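Local structure of exported gluconolactonase (Xanthomonas campestris pv. campestris, 3DR2) at residues G213-T218 and G239-F244; A185-P190 and V204-E209; S235-L240 and G259-D264; P133-V138 and N191-S196; W46-A51 and T278-T283. The protein is a calcium-binding six-bladed beta-propeller of the SMP-30 family that hydrolyses gluconolactone in secondary routes of glucose metabolism. All blocks are in the same frame, centred on the assembly; numbering follows the deposited sequence.

Interaction 1 of 5, residues G213-T218 and G239-F244; sequences GSVEIT and GLPDGF. With CA (calcium ion), chain D.
Glu216, whose carbonyl oxygen faces Pro241 CG across the contact, has its carboxylate gripped at both oxygens from its own segment. Thr218 OG1 donates to Glu216 OE1 at 2.7 Å on the anti lone pair. Ser214 OG reaches Glu216 OE2 at 3.0 Å, also from the anti side but 25° out of the carboxylate plane. The CB of Glu216 points away from 239-244, and the contact itself is made by carbon. Pro241 is its hub. Val215 CG1 presses on Pro241 CD at 3.5 Å, tighter than usual for carbon, and the same methyl, Val215 CG1, meets Leu240 CD2 at 3.8 Å. It is placed there by a torsion that sets CG1 anti to the backbone N (chi1 171°). Two residues on, Ile217 CG1 lies 3.7 Å from Pro241 CB, the two side chains sliding past each other in opposite directions.

In the propeller, strand 216-223 is the third of its blade, whereas 239-244 runs into strand 244-246, the innermost of the following blade, so the packing is between blades. Pro241 is the centre of an inverse gamma turn, marked by a weak bond from Asp242 N to Leu240 O. Just past it, Asp242 OD1 binds the calcium ion at 2.4 Å, in a site made with Glu48, Asn134, Asn191 and four waters. Ser205 OG, from the blade that carries Ile217, hydrogen-bonds to Pro241 O.

Interaction 2 of 5, residues A185-P190 and V204-E209; sequences ADLDHP and VSQTPE
Gln206 threads its side chain past Leu187 and Asp188, touching them at nearly every atom. Gln206 CB lies 3.4 Å from Asp188 O. Gln206 CG, anti to the carbonyl carbon (chi1 -60°), comes within 3.8 Å of Leu187 CD2, and the extended chain then brings Gln206 CD close to Leu187 CB. At the tip Gln206 OE1 accepts from Asp188 N at 3.0 Å, an almost straight bond (166°) whose donor is tilted 28° from the carbonyl plane, while NE2 turns to Thr218 OG1 on the next strand. The backbones join just beyond: Thr207 N donates to His189 O at 3.0 Å, beside the antiparallel non-hydrogen-bonded pair Pro190-Gln206. This is the passage from strand 182-187, outermost in one propeller blade, to strand 190-195, innermost in the next. Leu187 CD2 also meets Val204 CG1 at 3.7 Å. Pro208 CB sits 3.5 Å from Asp188 OD1, and Asp188 OD2 is hydrogen-bonded to Gly213 N. The buried amide of Gln206 thus has a partner at each end, one of them a backbone N-H in the interblade connection, which fixes the rotation of the amide and ties that connection to the sheet.

Interaction 3 of 5, residues S235-L240 and G259-D264; sequences SVPDGL and GVCVFD
The ring of Phe263 meets the 235-240 loop with its edge: Val236 CG1 and Ser235 O both lie near the ring plane, at the CZ end. Ser235 O is 3.9 Å from Phe263 CZ and Val236 CG1 is 4.1 Å from the same atom, the two side chains of Val236 and Phe263 crossing at about a right angle. Leu269, on the adjoining strand, also packs against Phe263. Two residues earlier on the strand, Cys261 extends its sulfur toward the loop, with SG anti to the carbonyl carbon (chi1 -62°). Cys261 SG touches Pro237 CD at 3.6 Å and Val236 CG1 at 4.1 Å, so one valine methyl fills the corner between the sulfur and the aromatic edge.

Strand 259-263 is the third strand of its propeller blade. The loop comes from strand 226-234, the outermost of the preceding blade, and goes on to strand 244-246, the innermost of the blade to which Cys261 belongs. The alternation of a beta strand sends Cys261 and Phe263 to the loop and leaves Val262 on the opposite side, against Trp253. No hydrogen bond crosses between the two segments, and the area buried is small, 149 Å² in all. The loop is nevertheless tied to this blade by a backbone bond between Asp238 and Gly257, while Ser235 OG turns back to His232 NE2. The other branch of Val236, CG2, packs on Pro241 CD at 3.7 Å.

Interaction 4 of 5, residues P133-V138 and N191-S196; sequences PNDLIV and NGLAFS. With CA (calcium ion), chain D.
Strands 136-138 and 191-195 run almost parallel, 15° apart with a closest axis approach of 6.8 Å, yet share no hydrogen bond. They are the innermost strands of two successive blades of the propeller, and what joins them is a metal ion at one end and apolar side chains at the other. At the metal end Asn134 OD1 and Asn191 OD1 each bind the calcium ion at 2.4 Å. These two oxygens, Asn134 OD1 and Asn191 OD1, are therefore only 2.9 Å apart, a closeness imposed by the shared ion, and their amide planes stand 76° from each other. Each amide nitrogen has a partner too: Asn134 ND2 donates to a calcium-bound water, and Asn191 ND2 is hydrogen-bonded to Thr207 OG1. Asp135 belongs to the second shell. Asp135 OD1 accepts from another calcium-bound water at 2.6 Å and from Asn281 ND2, while its OD2 takes the backbone N of Leu136. Asp135 CB rests 3.4 Å from Asn191 O, an oxygen that Thr147 OG1 also reaches. Further along, Ile137 and Leu193 meet tip to tip: chi1 of 61° sets Ile137 CG1 between the backbone N and the carbonyl carbon, where it meets Leu193 CD1 at 3.9 Å. Ile137 CG2 comes to 3.4 Å from Leu193 O. At the far end the terminal methyl Ile137 CD1 touches Phe195 CD1 at 3.6 Å, the side chains crossing at about a right angle.

Interaction 5 of 5, residues W46-A51 and T278-T283; sequences WSEGPA and TASNCT. With CA (calcium ion), chain D.
Glu48 and Asn281 carry the polar part of a buried contact between strand 47-53 and strand 281-284, the innermost strands of two neighbouring propeller blades, close to the calcium ion. The strand axes are 15° from parallel. The chain of Glu48 bends at chi2 (-85°), and its two oxygens take different roles. Glu48 OE2 binds the calcium at 2.5 Å. Glu48 OE1 accepts from Asn281 ND2 at 3.0 Å on its syn lone pair, a nearly straight bond (169°) lying in the amide plane, and from Gly49 N at 2.6 Å on the anti side. Two N-H groups thus fix the rotation of the carboxylate, and Asn281 acts as a second-shell residue positioning a metal ligand. The same ND2 is shared with Asp135 OD1, while Asn281 OD1 accepts from Cys282 N. A second hydrogen bond between the segments comes from Ser280 OG, which donates to Ser47 O at 2.7 Å. Beyond the polar part Pro50 CD wedges against Asn281 CB at 3.4 Å, and Pro50 CB meets Thr283 CG2 at 3.9 Å.

Ser280 and Asn281 form a classic beta bulge opposite Thr294, which lies on strand 290-295, the neighbour of 281-284 in its sheet. That sheet holds 298-303 and, from the N-terminal part of the chain, 38-41, the usual propeller closure, and strand 58-63 flanks 47-53 in the next blade, with Leu59 touching both Pro50 and Thr283.

From the N terminus, interaction 5 opens first at 46-51 and closes last at 278-283, a loop that encloses the other four and brings the first and last inner strands together. Inside it, interactions 4 and 2 cross: 133-138 opens, 185-190 follows, then 191-196 closes interaction 4 before 204-209 closes interaction 2. Interaction 1 opens at 213-218 and closes at 239-244, after interaction 3 has opened at 235-240, so Gly239 and Leu240 belong to both; interaction 3 closes at 259-264. Strand 201-206 pairs with both 190-195 and 216-223, so interactions 4, 2 and 1 reach one blade. Interactions 1, 4 and 5 converge on one calcium ion.

Interaction 1 of 5, residues G213-T218 and G239-F244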
# COMPACT_ATOMS: atom_id res chain seq x y z
N GLY A 213 27.03 -7.00 10.02
CA GLY A 213 26.31 -8.12 9.45
C GLY A 213 25.40 -8.79 10.47
O GLY A 213 24.50 -9.55 10.12
N SER A 214 25.64 -8.49 11.73
CA SER A 214 24.87 -9.04 12.83
C SER A 214 23.52 -8.35 12.97
O SER A 214 23.42 -7.13 12.81
CB SER A 214 25.65 -8.89 14.13
OG SER A 214 24.93 -9.42 15.23
N VAL A 215 22.47 -9.12 13.24
CA VAL A 215 21.14 -8.55 13.47
C VAL A 215 21.12 -8.43 14.98
O VAL A 215 21.12 -9.45 15.68
CB VAL A 215 20.01 -9.48 13.01
CG1 VAL A 215 18.68 -8.93 13.48
CG2 VAL A 215 20.02 -9.60 11.49
N GLU A 216 21.08 -7.21 15.49
CA GLU A 216 21.13 -7.02 16.93
C GLU A 216 20.74 -5.61 17.34
O GLU A 216 20.48 -4.74 16.51
CB GLU A 216 22.56 -7.25 17.42
CG GLU A 216 23.53 -6.20 16.85
CD GLU A 216 24.94 -6.28 17.40
OE1 GLU A 216 25.46 -5.24 17.86
OE2 GLU A 216 25.53 -7.38 17.37
N ILE A 217 20.70 -5.41 18.65
CA ILE A 217 20.46 -4.11 19.23
C ILE A 217 21.84 -3.79 19.78
O ILE A 217 22.42 -4.56 20.55
CB ILE A 217 19.45 -4.14 20.40
CG1 ILE A 217 18.07 -4.56 19.88
CG2 ILE A 217 19.37 -2.75 21.04
CD1 ILE A 217 17.02 -4.60 20.97
N THR A 218 22.38 -2.66 19.34
CA THR A 218 23.71 -2.22 19.74
C THR A 218 23.61 -1.06 20.72
O THR A 218 22.68 -0.26 20.64
CB THR A 218 24.51 -1.78 18.51
OG1 THR A 218 24.40 -2.78 17.49
CG2 THR A 218 25.98 -1.59 18.86
N GLY A 239 13.11 -13.09 14.46
CA GLY A 239 12.90 -11.94 13.60
C GLY A 239 13.89 -10.82 13.80
O GLY A 239 15.01 -11.02 14.28
N LEU A 240 13.45 -9.62 13.45
CA LEU A 240 14.30 -8.44 13.53
C LEU A 240 13.92 -7.45 14.62
O LEU A 240 12.74 -7.16 14.81
CB LEU A 240 14.26 -7.69 12.20
CG LEU A 240 14.49 -8.49 10.92
CD1 LEU A 240 13.98 -7.70 9.73
CD2 LEU A 240 15.95 -8.82 10.78
N PRO A 241 14.91 -6.94 15.36
CA PRO A 241 14.60 -5.96 16.40
C PRO A 241 14.54 -4.65 15.61
O PRO A 241 15.53 -3.93 15.49
CB PRO A 241 15.82 -6.05 17.33
CG PRO A 241 16.93 -6.39 16.39
CD PRO A 241 16.30 -7.43 15.48
N ASP A 242 13.37 -4.40 15.03
CA ASP A 242 13.11 -3.24 14.18
C ASP A 242 13.11 -1.95 14.99
O ASP A 242 14.13 -1.28 15.12
CB ASP A 242 11.77 -3.44 13.48
CG ASP A 242 11.65 -2.66 12.19
OD1 ASP A 242 12.05 -1.47 12.17
OD2 ASP A 242 11.13 -3.22 11.21
N GLY A 243 11.94 -1.59 15.52
CA GLY A 243 11.83 -0.39 16.33
C GLY A 243 11.66 -0.79 17.78
O GLY A 243 11.24 -1.91 18.07
N PHE A 244 12.00 0.11 18.70
CA PHE A 244 11.88 -0.19 20.12
C PHE A 244 11.85 1.09 20.94
O PHE A 244 12.11 2.18 20.42
CB PHE A 244 13.05 -1.07 20.56
CG PHE A 244 14.40 -0.51 20.20
CD1 PHE A 244 15.01 0.44 21.00
CD2 PHE A 244 15.04 -0.93 19.04
CE1 PHE A 244 16.26 0.96 20.66
CE2 PHE A 244 16.29 -0.42 18.69
CZ PHE A 244 16.90 0.53 19.50
CA CA D . 12.10 0.82 11.47
O HOH W 1 12.72 1.40 13.71
O HOH W 2 11.50 0.10 9.10
O HOH W 3 10.98 2.95 11.55
O HOH W 4 10.29 0.31 13.03

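Interaction 2 of 5, residues A185-P190 and V204-E209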
# COMPACT_ATOMS: atom_id res chain seq x y z
N ALA A 185 27.86 7.86 13.77
CA ALA A 185 28.35 6.50 13.72
C ALA A 185 27.86 5.82 12.46
O ALA A 185 26.80 6.16 11.93
CB ALA A 185 27.89 5.72 14.93
N ASP A 186 28.64 4.86 11.96
CA ASP A 186 28.24 4.13 10.77
C ASP A 186 27.92 2.71 11.22
O ASP A 186 28.64 2.13 12.03
CB ASP A 186 29.36 4.11 9.73
CG ASP A 186 29.81 5.50 9.32
OD1 ASP A 186 28.98 6.44 9.32
OD2 ASP A 186 31.00 5.66 8.99
N LEU A 187 26.82 2.16 10.71
CA LEU A 187 26.41 0.81 11.07
C LEU A 187 25.95 0.05 9.82
O LEU A 187 26.07 0.55 8.70
CB LEU A 187 25.26 0.88 12.09
CG LEU A 187 25.47 1.72 13.36
CD1 LEU A 187 25.20 3.19 13.04
CD2 LEU A 187 24.53 1.26 14.45
N ASP A 188 25.44 -1.15 10.03
CA ASP A 188 24.96 -1.97 8.92
C ASP A 188 23.44 -1.98 9.01
O ASP A 188 22.87 -2.70 9.83
CB ASP A 188 25.48 -3.40 9.05
CG ASP A 188 25.30 -4.21 7.77
OD1 ASP A 188 24.50 -3.80 6.90
OD2 ASP A 188 25.95 -5.26 7.64
N HIS A 189 22.79 -1.16 8.18
CA HIS A 189 21.33 -1.07 8.19
C HIS A 189 20.78 -0.67 9.56
O HIS A 189 19.95 -1.39 10.14
CB HIS A 189 20.72 -2.40 7.74
CG HIS A 189 20.94 -2.71 6.30
ND1 HIS A 189 20.02 -2.41 5.32
CD2 HIS A 189 22.01 -3.25 5.66
CE1 HIS A 189 20.51 -2.76 4.14
NE2 HIS A 189 21.71 -3.27 4.32
N PRO A 190 21.25 0.47 10.10
CA PRO A 190 20.78 0.94 11.40
C PRO A 190 19.28 1.09 11.25
O PRO A 190 18.81 1.54 10.21
CB PRO A 190 21.52 2.26 11.57
CG PRO A 190 21.68 2.74 10.16
CD PRO A 190 22.11 1.47 9.46
N VAL A 204 20.81 1.33 19.36
CA VAL A 204 20.51 1.38 17.93
C VAL A 204 20.50 -0.04 17.40
O VAL A 204 21.45 -0.78 17.61
CB VAL A 204 21.59 2.16 17.15
CG1 VAL A 204 21.20 2.26 15.68
CG2 VAL A 204 21.78 3.55 17.74
N SER A 205 19.43 -0.44 16.72
CA SER A 205 19.42 -1.79 16.19
C SER A 205 19.98 -1.79 14.77
O SER A 205 19.96 -0.77 14.08
CB SER A 205 18.00 -2.38 16.19
OG SER A 205 17.15 -1.71 15.27
N GLN A 206 20.51 -2.94 14.36
CA GLN A 206 21.07 -3.10 13.03
C GLN A 206 20.35 -4.32 12.47
O GLN A 206 20.40 -5.39 13.06
CB GLN A 206 22.58 -3.37 13.10
CG GLN A 206 23.40 -2.27 13.76
CD GLN A 206 24.89 -2.53 13.70
OE1 GLN A 206 25.47 -2.61 12.62
NE2 GLN A 206 25.52 -2.66 14.86
N THR A 207 19.67 -4.15 11.34
CA THR A 207 18.90 -5.25 10.77
C THR A 207 19.19 -5.54 9.30
O THR A 207 18.32 -5.38 8.45
CB THR A 207 17.39 -4.99 10.93
OG1 THR A 207 17.02 -3.86 10.14
CG2 THR A 207 17.06 -4.70 12.38
N PRO A 208 20.42 -5.97 9.00
CA PRO A 208 20.79 -6.27 7.62
C PRO A 208 20.13 -7.54 7.09
O PRO A 208 19.47 -8.27 7.84
CB PRO A 208 22.31 -6.42 7.70
CG PRO A 208 22.49 -7.03 9.05
CD PRO A 208 21.55 -6.20 9.91
N GLU A 209 20.33 -7.79 5.80
CA GLU A 209 19.82 -8.95 5.07
C GLU A 209 19.65 -10.18 5.96
O GLU A 209 19.61 -11.31 5.46
CB GLU A 209 20.76 -9.27 3.92
CG GLU A 209 22.19 -9.61 4.37
CD GLU A 209 23.12 -9.93 3.21
OE1 GLU A 209 24.25 -10.39 3.47
OE2 GLU A 209 22.73 -9.70 2.05

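Interaction 3 of 5, residues S235-L240 and G259-D264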
# COMPACT_ATOMS: atom_id res chain seq x y z
N SER A 235 19.98 -9.56 21.48
CA SER A 235 19.48 -10.17 20.25
C SER A 235 18.08 -10.63 20.61
O SER A 235 17.87 -11.13 21.72
CB SER A 235 20.32 -11.39 19.85
OG SER A 235 21.65 -11.03 19.54
N VAL A 236 17.12 -10.44 19.72
CA VAL A 236 15.77 -10.91 20.02
C VAL A 236 15.70 -12.36 19.55
O VAL A 236 16.34 -12.73 18.56
CB VAL A 236 14.68 -10.08 19.31
CG1 VAL A 236 14.63 -8.68 19.90
CG2 VAL A 236 14.93 -10.02 17.80
N PRO A 237 14.94 -13.20 20.26
CA PRO A 237 14.82 -14.61 19.89
C PRO A 237 14.44 -14.86 18.43
O PRO A 237 15.02 -15.72 17.78
CB PRO A 237 13.76 -15.13 20.86
CG PRO A 237 14.01 -14.30 22.08
CD PRO A 237 14.18 -12.91 21.49
N ASP A 238 13.48 -14.10 17.92
CA ASP A 238 13.03 -14.30 16.55
C ASP A 238 12.80 -13.02 15.75
O ASP A 238 12.35 -12.01 16.28
CB ASP A 238 11.74 -15.11 16.56
CG ASP A 238 11.93 -16.50 17.12
OD1 ASP A 238 12.55 -17.33 16.42
OD2 ASP A 238 11.47 -16.76 18.25
N GLY A 239 13.11 -13.09 14.46
CA GLY A 239 12.90 -11.94 13.60
C GLY A 239 13.89 -10.82 13.80
O GLY A 239 15.01 -11.02 14.28
N LEU A 240 13.45 -9.62 13.45
CA LEU A 240 14.30 -8.44 13.53
C LEU A 240 13.92 -7.45 14.62
O LEU A 240 12.74 -7.16 14.81
CB LEU A 240 14.26 -7.69 12.20
CG LEU A 240 14.49 -8.49 10.92
CD1 LEU A 240 13.98 -7.70 9.73
CD2 LEU A 240 15.95 -8.82 10.78
N GLY A 259 6.55 -10.70 18.47
CA GLY A 259 5.93 -9.80 19.44
C GLY A 259 6.96 -8.87 20.04
O GLY A 259 7.99 -8.62 19.42
N VAL A 260 6.69 -8.37 21.24
CA VAL A 260 7.63 -7.46 21.89
C VAL A 260 8.43 -8.14 23.00
O VAL A 260 7.88 -8.86 23.83
CB VAL A 260 6.89 -6.23 22.49
CG1 VAL A 260 7.82 -5.45 23.42
CG2 VAL A 260 6.40 -5.33 21.36
N CYS A 261 9.74 -7.92 22.98
CA CYS A 261 10.65 -8.49 23.97
C CYS A 261 11.03 -7.38 24.93
O CYS A 261 11.25 -6.24 24.51
CB CYS A 261 11.92 -9.04 23.31
SG CYS A 261 11.67 -10.38 22.14
N VAL A 262 11.11 -7.70 26.22
CA VAL A 262 11.47 -6.71 27.22
C VAL A 262 12.79 -7.10 27.88
O VAL A 262 12.94 -8.22 28.37
CB VAL A 262 10.38 -6.59 28.30
CG1 VAL A 262 10.67 -5.41 29.21
CG2 VAL A 262 9.01 -6.43 27.64
N PHE A 263 13.75 -6.18 27.85
CA PHE A 263 15.07 -6.40 28.44
C PHE A 263 15.31 -5.36 29.53
O PHE A 263 14.80 -4.25 29.44
CB PHE A 263 16.18 -6.23 27.40
CG PHE A 263 16.03 -7.08 26.18
CD1 PHE A 263 15.25 -6.65 25.11
CD2 PHE A 263 16.68 -8.30 26.09
CE1 PHE A 263 15.14 -7.43 23.95
CE2 PHE A 263 16.58 -9.09 24.94
CZ PHE A 263 15.80 -8.65 23.87
N ASP A 264 16.09 -5.72 30.55
CA ASP A 264 16.42 -4.76 31.59
C ASP A 264 17.65 -4.02 31.07
O ASP A 264 18.17 -4.37 30.01
CB ASP A 264 16.67 -5.45 32.94
CG ASP A 264 17.92 -6.33 32.96
OD1 ASP A 264 18.05 -7.13 33.92
OD2 ASP A 264 18.77 -6.23 32.05

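Interaction 4 of 5, residues P133-V138 and N191-S196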
# COMPACT_ATOMS: atom_id res chain seq x y z
N PRO A 133 15.92 7.95 5.63
CA PRO A 133 15.70 8.00 7.08
C PRO A 133 14.61 7.02 7.46
O PRO A 133 13.51 7.04 6.89
CB PRO A 133 15.31 9.45 7.31
CG PRO A 133 16.16 10.16 6.29
CD PRO A 133 15.99 9.31 5.06
N ASN A 134 14.92 6.18 8.43
CA ASN A 134 14.01 5.13 8.86
C ASN A 134 13.26 5.41 10.17
O ASN A 134 12.03 5.37 10.20
CB ASN A 134 14.83 3.83 8.98
CG ASN A 134 13.96 2.61 9.13
OD1 ASN A 134 13.31 2.42 10.16
ND2 ASN A 134 13.94 1.76 8.10
N ASP A 135 13.99 5.68 11.24
CA ASP A 135 13.36 5.97 12.53
C ASP A 135 14.07 7.16 13.17
O ASP A 135 15.22 7.46 12.84
CB ASP A 135 13.43 4.72 13.43
CG ASP A 135 12.31 4.67 14.46
OD1 ASP A 135 12.12 3.59 15.07
OD2 ASP A 135 11.64 5.70 14.67
N LEU A 136 13.38 7.84 14.08
CA LEU A 136 13.98 9.01 14.74
C LEU A 136 13.46 9.21 16.15
O LEU A 136 12.42 8.67 16.53
CB LEU A 136 13.71 10.28 13.92
CG LEU A 136 12.33 10.95 14.00
CD1 LEU A 136 12.31 12.15 13.06
CD2 LEU A 136 11.23 9.96 13.63
N ILE A 137 14.21 9.99 16.92
CA ILE A 137 13.85 10.33 18.29
C ILE A 137 14.31 11.76 18.54
O ILE A 137 15.10 12.31 17.78
CB ILE A 137 14.55 9.40 19.33
CG1 ILE A 137 16.07 9.53 19.22
CG2 ILE A 137 14.10 7.96 19.11
CD1 ILE A 137 16.85 8.71 20.25
N VAL A 138 13.78 12.37 19.59
CA VAL A 138 14.15 13.73 19.94
C VAL A 138 14.76 13.70 21.34
O VAL A 138 14.12 13.24 22.28
CB VAL A 138 12.93 14.65 19.94
CG1 VAL A 138 13.36 16.08 20.24
CG2 VAL A 138 12.22 14.58 18.60
N ASN A 191 18.53 0.72 12.28
CA ASN A 191 17.08 0.78 12.17
C ASN A 191 16.41 1.56 13.29
O ASN A 191 16.17 2.76 13.15
CB ASN A 191 16.54 -0.65 12.12
CG ASN A 191 15.20 -0.74 11.43
OD1 ASN A 191 14.39 0.17 11.56
ND2 ASN A 191 14.96 -1.83 10.71
N GLY A 192 16.11 0.89 14.39
CA GLY A 192 15.49 1.59 15.50
C GLY A 192 16.53 2.23 16.40
O GLY A 192 17.71 1.93 16.29
N LEU A 193 16.09 3.13 17.27
CA LEU A 193 17.01 3.78 18.19
C LEU A 193 16.22 4.36 19.35
O LEU A 193 15.02 4.64 19.22
CB LEU A 193 17.81 4.89 17.51
CG LEU A 193 17.12 6.22 17.20
CD1 LEU A 193 18.16 7.26 16.81
CD2 LEU A 193 16.10 6.04 16.09
N ALA A 194 16.90 4.54 20.48
CA ALA A 194 16.30 5.09 21.69
C ALA A 194 17.37 5.34 22.74
O ALA A 194 18.37 4.61 22.81
CB ALA A 194 15.26 4.11 22.24
N PHE A 195 17.17 6.37 23.55
CA PHE A 195 18.10 6.71 24.63
C PHE A 195 17.67 6.07 25.94
O PHE A 195 16.50 5.76 26.14
CB PHE A 195 18.12 8.23 24.87
CG PHE A 195 19.16 8.95 24.08
CD1 PHE A 195 18.78 9.85 23.09
CD2 PHE A 195 20.51 8.76 24.34
CE1 PHE A 195 19.74 10.55 22.37
CE2 PHE A 195 21.47 9.45 23.62
CZ PHE A 195 21.09 10.35 22.63
N SER A 196 18.64 5.87 26.83
CA SER A 196 18.35 5.33 28.15
C SER A 196 17.76 6.55 28.87
O SER A 196 17.89 7.68 28.39
CB SER A 196 19.63 4.90 28.85
OG SER A 196 20.54 5.99 28.92
CA CA D . 12.10 0.82 11.47
O HOH W 2 11.50 0.10 9.10
O HOH W 3 10.98 2.95 11.55
O HOH W 5 13.07 2.66 17.51
O HOH W 1 12.72 1.40 13.71
O HOH W 4 10.29 0.31 13.03

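Interaction 5 of 5, residues W46-A51 and T278-T283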
# COMPACT_ATOMS: atom_id res chain seq x y z
N TRP A 46 1.35 -1.50 6.05
CA TRP A 46 2.63 -1.65 6.73
C TRP A 46 2.77 -0.57 7.80
O TRP A 46 3.34 0.49 7.56
CB TRP A 46 3.78 -1.54 5.70
CG TRP A 46 5.15 -1.88 6.24
CD1 TRP A 46 5.86 -1.18 7.17
CD2 TRP A 46 5.98 -2.97 5.84
NE1 TRP A 46 7.08 -1.76 7.37
CE2 TRP A 46 7.19 -2.87 6.57
CE3 TRP A 46 5.83 -4.03 4.93
CZ2 TRP A 46 8.24 -3.78 6.42
CZ3 TRP A 46 6.88 -4.94 4.78
CH2 TRP A 46 8.07 -4.81 5.52
N SER A 47 2.22 -0.86 8.97
CA SER A 47 2.24 0.07 10.10
C SER A 47 3.64 0.23 10.68
O SER A 47 4.36 -0.76 10.88
CB SER A 47 1.29 -0.41 11.19
OG SER A 47 -0.05 -0.42 10.72
N GLU A 48 4.00 1.47 10.98
CA GLU A 48 5.32 1.79 11.51
C GLU A 48 5.34 3.11 12.27
O GLU A 48 4.36 3.85 12.28
CB GLU A 48 6.32 1.87 10.35
CG GLU A 48 7.34 0.75 10.29
CD GLU A 48 8.54 1.03 11.17
OE1 GLU A 48 8.36 1.64 12.25
OE2 GLU A 48 9.66 0.62 10.80
N GLY A 49 6.48 3.38 12.90
CA GLY A 49 6.70 4.63 13.62
C GLY A 49 5.67 5.24 14.55
O GLY A 49 5.30 6.40 14.38
N PRO A 50 5.22 4.50 15.57
CA PRO A 50 4.23 5.03 16.52
C PRO A 50 4.85 6.07 17.45
O PRO A 50 5.95 5.88 17.96
CB PRO A 50 3.78 3.78 17.27
CG PRO A 50 5.06 2.97 17.33
CD PRO A 50 5.61 3.12 15.93
N ALA A 51 4.13 7.16 17.68
CA ALA A 51 4.60 8.22 18.55
C ALA A 51 3.42 8.85 19.27
O ALA A 51 2.42 9.22 18.64
CB ALA A 51 5.33 9.28 17.74
N THR A 278 4.02 -10.15 12.77
CA THR A 278 5.31 -9.54 13.05
C THR A 278 5.08 -8.13 13.58
O THR A 278 4.17 -7.44 13.14
CB THR A 278 6.17 -9.46 11.76
OG1 THR A 278 6.45 -10.78 11.30
CG2 THR A 278 7.47 -8.72 12.04
N ALA A 279 5.89 -7.72 14.55
CA ALA A 279 5.77 -6.38 15.11
C ALA A 279 6.92 -5.54 14.55
O ALA A 279 8.06 -5.98 14.51
CB ALA A 279 5.85 -6.42 16.63
N SER A 280 6.61 -4.32 14.13
CA SER A 280 7.61 -3.43 13.54
C SER A 280 8.15 -2.35 14.47
O SER A 280 9.26 -1.86 14.27
CB SER A 280 7.04 -2.75 12.30
OG SER A 280 6.00 -1.84 12.67
N ASN A 281 7.37 -1.96 15.47
CA ASN A 281 7.81 -0.89 16.36
C ASN A 281 6.87 -0.82 17.56
O ASN A 281 5.85 -1.50 17.61
CB ASN A 281 7.74 0.44 15.59
CG ASN A 281 8.82 1.42 16.01
OD1 ASN A 281 9.08 1.60 17.19
ND2 ASN A 281 9.44 2.08 15.03
N CYS A 282 7.24 -0.00 18.54
CA CYS A 282 6.39 0.17 19.72
C CYS A 282 6.78 1.43 20.46
O CYS A 282 7.88 1.96 20.28
CB CYS A 282 6.46 -1.05 20.65
SG CYS A 282 8.08 -1.45 21.37
N THR A 283 5.87 1.92 21.30
CA THR A 283 6.11 3.13 22.07
C THR A 283 5.07 3.19 23.18
O THR A 283 4.07 2.48 23.15
CB THR A 283 5.99 4.40 21.17
OG1 THR A 283 6.65 5.51 21.80
CG2 THR A 283 4.52 4.76 20.94
CA CA D . 12.10 0.82 11.47
O HOH W 6 8.61 4.92 17.27
O HOH W 1 12.72 1.40 13.71
O HOH W 2 11.50 0.10 9.10
O HOH W 3 10.98 2.95 11.55
O HOH W 4 10.29 0.31 13.03